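Side-chain contacts in arginine kinase (Anthopleura japonica, PDB 4RF6), which catalyses the reversible transfer of a phosphoryl group from ATP to L-arginine, giving phospho-L-arginine and ADP, as a monomer built of two tandem phosphagen kinase repeats: residues 151-154 with 155-158; 178-181 with 182-186; 78-81 with 82-86; 250-253 with 254-257. All coordinates share one frame; numbering follows the deposited sequence. Where two conformers were deposited one is given.

Contact 1: residues 151-154 with 155-158; sequences HRLE and IEKK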
# COMPACT_ATOMS: atom_id res chain seq x y z
N HIS A 151 14.10 15.70 32.69
CA HIS A 151 12.70 15.78 32.32
C HIS A 151 12.38 15.05 31.01
O HIS A 151 11.29 14.51 30.85
CB HIS A 151 12.25 17.25 32.27
CG HIS A 151 12.04 17.85 33.63
ND1 HIS A 151 11.77 19.19 33.82
CD2 HIS A 151 12.04 17.29 34.86
CE1 HIS A 151 11.62 19.43 35.11
NE2 HIS A 151 11.79 18.29 35.76
N ARG A 152 13.34 15.03 30.08
CA ARG A 152 13.17 14.27 28.85
C ARG A 152 12.98 12.79 29.19
O ARG A 152 12.17 12.09 28.58
CB ARG A 152 14.40 14.46 27.94
CG ARG A 152 14.26 13.80 26.57
CD ARG A 152 15.54 13.91 25.74
NE ARG A 152 15.76 15.26 25.23
CZ ARG A 152 16.65 16.12 25.71
NH1 ARG A 152 17.45 15.78 26.72
NH2 ARG A 152 16.75 17.34 25.19
N LEU A 153 13.72 12.33 30.20
CA LEU A 153 13.64 10.94 30.64
C LEU A 153 12.31 10.66 31.32
O LEU A 153 11.71 9.59 31.14
CB LEU A 153 14.82 10.62 31.56
CG LEU A 153 16.16 10.59 30.83
CD1 LEU A 153 17.32 10.61 31.80
CD2 LEU A 153 16.22 9.35 29.96
N GLU A 154 11.85 11.62 32.11
CA GLU A 154 10.57 11.50 32.80
C GLU A 154 9.42 11.49 31.79
O GLU A 154 8.42 10.78 31.97
CB GLU A 154 10.40 12.65 33.79
CG GLU A 154 9.14 12.58 34.64
CD GLU A 154 9.17 13.58 35.78
OE1 GLU A 154 10.09 13.49 36.62
OE2 GLU A 154 8.29 14.46 35.82
N ILE A 155 9.57 12.27 30.73
CA ILE A 155 8.58 12.31 29.65
C ILE A 155 8.51 10.97 28.94
O ILE A 155 7.42 10.42 28.75
CB ILE A 155 8.90 13.42 28.64
CG1 ILE A 155 8.57 14.80 29.21
CG2 ILE A 155 8.12 13.22 27.35
CD1 ILE A 155 9.23 15.96 28.46
N GLU A 156 9.66 10.44 28.53
CA GLU A 156 9.71 9.14 27.87
C GLU A 156 9.01 8.09 28.73
O GLU A 156 8.19 7.31 28.24
CB GLU A 156 11.16 8.70 27.62
CG GLU A 156 11.28 7.27 27.06
CD GLU A 156 12.70 6.74 27.05
OE1 GLU A 156 13.00 5.84 26.22
OE2 GLU A 156 13.52 7.20 27.88
N LYS A 157 9.34 8.10 30.01
CA LYS A 157 8.81 7.12 30.95
C LYS A 157 7.29 7.22 31.10
O LYS A 157 6.59 6.19 31.11
CB LYS A 157 9.48 7.28 32.32
CG LYS A 157 8.63 6.78 33.48
CD LYS A 157 9.44 6.64 34.75
CE LYS A 157 8.59 6.14 35.91
NZ LYS A 157 9.43 5.70 37.06
N LYS A 158 6.78 8.44 31.24
CA LYS A 158 5.35 8.66 31.37
C LYS A 158 4.61 8.25 30.11
O LYS A 158 3.57 7.61 30.17
CB LYS A 158 5.04 10.12 31.71
CG LYS A 158 5.11 10.42 33.19
CD LYS A 158 5.67 11.81 33.46
CE LYS A 158 4.58 12.85 33.62
NZ LYS A 158 4.95 13.83 34.69
O HOH W 1 13.04 7.20 30.34
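Leu-153 O is gripped twice: Lys-157 N gives it the helical i to i+4 hydrogen bond at 3.0 Å, and a water donates to it at 2.8 Å. The same water donates to Glu-156 OE2, so it links the backbone carbonyl to the carboxylate one turn on. Glu-156 stretches out alongside Leu-153, both pointing the same way, with OE2 4.0 Å from Leu-153 CD2; its other oxygen, OE1, is held by Tyr-174 OH. Glu-154 and Lys-158 form a second parallel pair. Glu-154 is extended, with CG anti to its backbone N (chi1 -176°), whereas Lys-158 folds back through bent chi2, chi3 and chi4. This lays Lys-158 CD 3.7 Å from Glu-154 CG and puts NZ 3.6 Å from Glu-154 OE2, a loose salt bridge. Tyr-141 OH bonds to both OE2 and NZ and so closes the charged pair into a triangle. Ile-155 CG1 packs 3.2 Å from His-151 O, the carbonyl that receives Ile-155 N. An i to i+4 Glu-Lys salt bridge with aliphatic contact beneath it is a familiar surface feature of helices; here it lies on helix 149-163 of the first catalytic domain, with Ile-155 on the buried side.

Contact 2: residues 178-181 with 182-186; sequences SGMD and EKTRQ
Asp-181 OD1 takes two hydrogen bonds from Thr-184, one from OG1 at 2.7 Å and one from the backbone N at 2.9 Å. The aspartate is the N-cap of helix 182-190, and its torsions serve that role: CG stands between its own backbone N and carbonyl carbon (chi1 55°), which swings the carboxylate over the first turn. The two donors use OD1 differently. Thr-184 N lies nearly on the line of the C-O bond, while OG1 arrives from the syn side, 27° out of the carboxylate plane. Thr-184 can supply both because OG1 sits beside its own N, anti to the carbonyl carbon (chi1 -60°); the two side chains meet at about a right angle. With OG1 so placed, the methyl CG2 faces Met-180 CG at 3.9 Å. Extended through chi1 and chi2, Met-180 carries SD to 3.7 Å from Arg-185 CA; the turn at chi3 then sets only the direction of CE. The methionine also touches Leu-194 of a neighbouring loop. Behind the cap, Asp-181 O accepts from Arg-185 N at 3.1 Å and opens the regular helical bonding. Glu-182 bends at chi2 and Arg-185 at chi3, so their ends converge in a salt bridge whose hydrogen bond, from Arg-185 NE to Glu-182 OE1, is weak at 3.3 Å. The chemistry implies a helix start secured at the surface: the aspartate accepts from a first-turn amide lacking an i to i+4 partner within the helix, and its negative charge probably interacts favourably with the helix dipole.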
# COMPACT_ATOMS: atom_id res chain seq x y z
N SER A 178 18.05 4.56 22.56
CA SER A 178 19.16 4.17 23.41
C SER A 178 19.13 2.67 23.68
O SER A 178 18.17 2.16 24.27
CB SER A 178 19.10 4.95 24.73
OG SER A 178 19.10 6.34 24.49
N GLY A 179 20.17 1.97 23.26
CA GLY A 179 20.25 0.53 23.47
C GLY A 179 19.69 -0.27 22.31
O GLY A 179 19.69 -1.50 22.34
N MET A 180 19.21 0.41 21.28
CA MET A 180 18.62 -0.27 20.12
C MET A 180 19.68 -1.07 19.36
O MET A 180 20.69 -0.52 18.93
CB MET A 180 17.93 0.72 19.19
CG MET A 180 17.30 0.06 17.96
SD MET A 180 16.68 1.27 16.77
CE MET A 180 15.34 2.00 17.70
N ASP A 181 19.43 -2.37 19.18
CA ASP A 181 20.37 -3.21 18.43
C ASP A 181 20.23 -3.01 16.92
O ASP A 181 19.25 -2.41 16.45
CB ASP A 181 20.25 -4.69 18.83
CG ASP A 181 18.83 -5.23 18.69
OD1 ASP A 181 18.13 -4.84 17.74
OD2 ASP A 181 18.43 -6.07 19.53
N GLU A 182 21.21 -3.51 16.17
CA GLU A 182 21.24 -3.33 14.72
C GLU A 182 20.04 -3.96 14.02
O GLU A 182 19.49 -3.40 13.07
CB GLU A 182 22.55 -3.88 14.14
CG GLU A 182 22.57 -4.00 12.61
CD GLU A 182 22.45 -2.65 11.90
OE1 GLU A 182 22.65 -1.60 12.55
OE2 GLU A 182 22.17 -2.65 10.68
N LYS A 183 19.65 -5.14 14.49
CA LYS A 183 18.52 -5.86 13.92
C LYS A 183 17.25 -5.02 13.94
O LYS A 183 16.55 -4.91 12.93
CB LYS A 183 18.30 -7.17 14.68
CG LYS A 183 17.15 -8.00 14.16
CD LYS A 183 17.04 -9.32 14.90
CE LYS A 183 15.93 -10.18 14.34
NZ LYS A 183 15.66 -11.35 15.21
N THR A 184 16.96 -4.43 15.09
CA THR A 184 15.77 -3.59 15.28
C THR A 184 15.84 -2.33 14.43
O THR A 184 14.84 -1.93 13.81
CB THR A 184 15.61 -3.19 16.75
OG1 THR A 184 15.47 -4.36 17.56
CG2 THR A 184 14.38 -2.30 16.94
N ARG A 185 17.01 -1.71 14.40
CA ARG A 185 17.25 -0.52 13.60
C ARG A 185 16.90 -0.81 12.14
O ARG A 185 16.17 -0.05 11.50
CB ARG A 185 18.72 -0.11 13.73
CG ARG A 185 19.01 1.36 13.41
CD ARG A 185 20.47 1.55 12.98
NE ARG A 185 20.72 0.94 11.68
CZ ARG A 185 20.70 1.60 10.52
NH1 ARG A 185 20.46 2.90 10.50
NH2 ARG A 185 20.93 0.95 9.39
N GLN A 186 17.41 -1.94 11.64
CA GLN A 186 17.17 -2.37 10.27
C GLN A 186 15.68 -2.51 9.98
O GLN A 186 15.19 -2.06 8.94
CB GLN A 186 17.87 -3.70 10.01
CG GLN A 186 18.02 -4.02 8.54
CD GLN A 186 18.50 -2.82 7.75
OE1 GLN A 186 19.60 -2.32 7.96
NE2 GLN A 186 17.65 -2.32 6.85

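Contact 3: residues 78-81 with 82-86; sequences DEES and YTLFG
Phe-85 lies against Ser-81 from its first side-chain atom onward. Its CB is 3.3 Å from Ser-81 O, the carbonyl that accepts from Phe-85 N at 3.0 Å. With CG anti to the carbonyl carbon (chi1 -52°), the ring turns back along the preceding turn: CD2 meets Ser-81 CB at 3.9 Å, and CE2 lies 4.0 Å from Ser-81 OG, which sits at the ring edge, in its plane. Farther out, the ring packs on Leu-57 and Cys-60 of helix 57-66. Ser-81 is itself tied to the cap: its N and OG reach Asp-78 OD1 from opposite faces of the carboxylate, at 2.8 and 2.6 Å, while Asp-78 OD2 bonds to Thr-51 OG1. Glu-80 O takes two amides; Leu-84 N comes nearly straight on, at 2.7 Å, and Thr-83 N sits above the carbonyl plane. Tyr-82 leaves on another side, where its OH bonds to Thr-276 O, close to Cys-278, a probable substrate-binding residue. An aspartate accepting from the N and OG of the third residue on is a classic helix N-cap; here it starts helix 79-84, which passes through the non-helical Phe-85 into helix 86-96, in the small helical N-terminal domain of the phosphagen kinase fold.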
# COMPACT_ATOMS: atom_id res chain seq x y z
N ASP A 78 10.40 27.06 25.50
CA ASP A 78 9.33 26.76 26.44
C ASP A 78 8.10 27.60 26.12
O ASP A 78 8.15 28.46 25.24
CB ASP A 78 9.78 26.97 27.90
CG ASP A 78 10.34 28.36 28.16
OD1 ASP A 78 10.13 29.27 27.33
OD2 ASP A 78 11.00 28.56 29.21
N GLU A 79 7.02 27.35 26.85
CA GLU A 79 5.77 28.09 26.66
C GLU A 79 5.98 29.58 26.93
O GLU A 79 5.46 30.43 26.21
CB GLU A 79 4.70 27.55 27.60
CG GLU A 79 3.48 28.46 27.77
CD GLU A 79 2.33 27.76 28.47
OE1 GLU A 79 1.19 28.27 28.40
OE2 GLU A 79 2.57 26.71 29.10
N GLU A 80 6.75 29.88 27.98
CA GLU A 80 6.99 31.26 28.38
C GLU A 80 7.66 32.06 27.27
O GLU A 80 7.42 33.26 27.13
CB GLU A 80 7.84 31.30 29.66
CG GLU A 80 8.09 32.71 30.18
CD GLU A 80 8.93 32.72 31.44
OE1 GLU A 80 9.32 33.82 31.88
OE2 GLU A 80 9.21 31.63 31.99
N SER A 81 8.50 31.39 26.48
CA SER A 81 9.17 32.02 25.35
C SER A 81 8.18 32.71 24.40
O SER A 81 8.46 33.79 23.86
CB SER A 81 10.00 31.00 24.57
OG SER A 81 11.11 30.57 25.32
N TYR A 82 7.02 32.09 24.19
CA TYR A 82 6.03 32.65 23.28
C TYR A 82 5.48 33.99 23.76
O TYR A 82 5.01 34.80 22.96
CB TYR A 82 4.89 31.66 23.06
CG TYR A 82 5.19 30.62 22.00
CD1 TYR A 82 5.27 30.97 20.66
CD2 TYR A 82 5.40 29.29 22.35
CE1 TYR A 82 5.54 30.03 19.69
CE2 TYR A 82 5.66 28.34 21.39
CZ TYR A 82 5.74 28.72 20.07
OH TYR A 82 6.01 27.77 19.11
N THR A 83 5.54 34.22 25.07
CA THR A 83 5.05 35.46 25.65
C THR A 83 6.19 36.43 25.93
O THR A 83 6.11 37.61 25.57
CB THR A 83 4.27 35.20 26.94
OG1 THR A 83 3.07 34.49 26.63
CG2 THR A 83 3.91 36.52 27.63
N LEU A 84 7.24 35.94 26.58
CA LEU A 84 8.35 36.81 26.95
C LEU A 84 9.01 37.39 25.70
O LEU A 84 9.43 38.55 25.70
CB LEU A 84 9.37 36.07 27.81
CG LEU A 84 10.41 36.93 28.55
CD1 LEU A 84 9.75 37.77 29.64
CD2 LEU A 84 11.53 36.08 29.15
N PHE A 85 9.07 36.59 24.64
CA PHE A 85 9.60 37.04 23.36
C PHE A 85 8.46 37.23 22.35
O PHE A 85 8.65 37.07 21.15
CB PHE A 85 10.64 36.05 22.84
CG PHE A 85 11.72 35.73 23.84
CD1 PHE A 85 12.56 36.72 24.32
CD2 PHE A 85 11.88 34.43 24.31
CE1 PHE A 85 13.54 36.43 25.25
CE2 PHE A 85 12.86 34.13 25.23
CZ PHE A 85 13.70 35.12 25.71
N GLY A 86 7.29 37.58 22.88
CA GLY A 86 6.10 37.87 22.07
C GLY A 86 6.26 38.80 20.88
O GLY A 86 5.79 38.49 19.79

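Contact 4: residues 250-253 with 254-257; sequences FSRL and CRAV
Helix 246-264 packs on the central antiparallel sheet of the first phosphagen kinase catalytic domain, and this contact spans two of its turns. On the buried side Cys-254 and Phe-250 make a sulfur-aromatic contact: SG stands over one face of the ring, 3.5 Å from its centroid and 17° off the normal, shifted toward CZ. Phe-250 presents that face because its CG is anti to the backbone N (chi1 -171°), while Cys-254 SG lies beside its own N and so points back along the helix. Helix 344-370 packs against the phenylalanine as well. Leu-253 and Val-257 run side by side, with Leu-253 CD1 3.8 Å from Val-257 CG2, and both rest on strands 127-136 and 235-242; Leu-253 touches Ile-132, a predicted ATP-site residue. Beneath these side chains, Cys-254 N bonds to Phe-250 O at 2.8 Å and Val-257 N to Leu-253 O at 3.0 Å. Polar groups occupy another side. Arg-252 NH2 forms a salt bridge with Glu-241 OE2, and its NE donates to Thr-224 O, whereas Arg-255 NH2 makes a salt bridge with Asp-169. The two guanidinium planes stand 77° apart. Bent at chi2 and chi3, Arg-255 curls back over the preceding turn, laying one face of its guanidinium on Arg-252 CA and sending NH1 to Ser-251 OG at the guanidinium edge, a weak hydrogen bond of 3.1 Å.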
# COMPACT_ATOMS: atom_id res chain seq x y z
N PHE A 250 -8.57 8.98 11.64
CA PHE A 250 -8.72 10.04 12.63
C PHE A 250 -9.27 9.48 13.94
O PHE A 250 -8.90 9.93 15.03
CB PHE A 250 -9.62 11.15 12.11
CG PHE A 250 -9.66 12.37 13.00
CD1 PHE A 250 -8.48 13.00 13.37
CD2 PHE A 250 -10.86 12.89 13.44
CE1 PHE A 250 -8.50 14.12 14.19
CE2 PHE A 250 -10.90 14.01 14.26
CZ PHE A 250 -9.72 14.63 14.63
N SER A 251 -10.15 8.49 13.83
CA SER A 251 -10.69 7.81 15.00
C SER A 251 -9.57 7.16 15.82
O SER A 251 -9.48 7.34 17.03
CB SER A 251 -11.72 6.76 14.58
OG SER A 251 -12.17 6.00 15.69
N ARG A 252 -8.71 6.41 15.13
CA ARG A 252 -7.56 5.74 15.74
C ARG A 252 -6.62 6.77 16.36
O ARG A 252 -6.12 6.58 17.48
CB ARG A 252 -6.84 4.88 14.70
CG ARG A 252 -5.61 4.14 15.21
CD ARG A 252 -5.15 3.05 14.24
NE ARG A 252 -4.77 3.60 12.94
CZ ARG A 252 -5.46 3.41 11.81
NH1 ARG A 252 -6.57 2.69 11.81
NH2 ARG A 252 -5.02 3.95 10.68
N LEU A 253 -6.38 7.87 15.64
CA LEU A 253 -5.53 8.94 16.15
C LEU A 253 -6.10 9.49 17.45
O LEU A 253 -5.40 9.56 18.47
CB LEU A 253 -5.40 10.07 15.13
CG LEU A 253 -4.53 11.24 15.60
CD1 LEU A 253 -3.12 10.77 15.88
CD2 LEU A 253 -4.52 12.38 14.58
N CYS A 254 -7.37 9.88 17.41
CA CYS A 254 -8.03 10.48 18.56
C CYS A 254 -8.02 9.56 19.77
O CYS A 254 -7.71 10.00 20.89
CB CYS A 254 -9.46 10.88 18.20
SG CYS A 254 -9.51 12.36 17.17
N ARG A 255 -8.35 8.29 19.56
CA ARG A 255 -8.35 7.30 20.63
C ARG A 255 -7.04 7.32 21.41
O ARG A 255 -7.04 7.35 22.64
CB ARG A 255 -8.60 5.90 20.06
CG ARG A 255 -9.97 5.32 20.41
CD ARG A 255 -10.55 4.53 19.24
NE ARG A 255 -9.61 3.54 18.74
CZ ARG A 255 -9.56 3.12 17.47
NH1 ARG A 255 -10.41 3.61 16.58
NH2 ARG A 255 -8.66 2.23 17.10
N ALA A 256 -5.92 7.34 20.69
CA ALA A 256 -4.61 7.34 21.34
C ALA A 256 -4.28 8.68 22.00
O ALA A 256 -3.78 8.71 23.13
CB ALA A 256 -3.52 6.97 20.35
N VAL A 257 -4.53 9.78 21.29
CA VAL A 257 -4.17 11.11 21.77
C VAL A 257 -4.98 11.50 23.01
O VAL A 257 -4.43 12.03 23.98
CB VAL A 257 -4.33 12.18 20.67
CG1 VAL A 257 -4.08 13.57 21.23
CG2 VAL A 257 -3.37 11.90 19.50

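All four contacts are local and lie in the first of the two repeats. Contact 4 is the most buried: its aliphatic pair rests on the sheet, while its sulfur-aromatic pair lies among the sheet, helix 344-370 and a loop. Contact 2 lies at the surface, while contacts 1 and 3 are partly buried. Contacts 1 and 4 lie within continuous helices, whereas contacts 2 and 3 both start a helix with an aspartate cap; the hydroxyl bound to it comes from a threonine in contact 2 and a serine in contact 3. Contact 3 alone belongs to the N-terminal domain. Charged pairs within the contact appear in contacts 1 and 2; in contact 4 the arginines find acidic partners outside it.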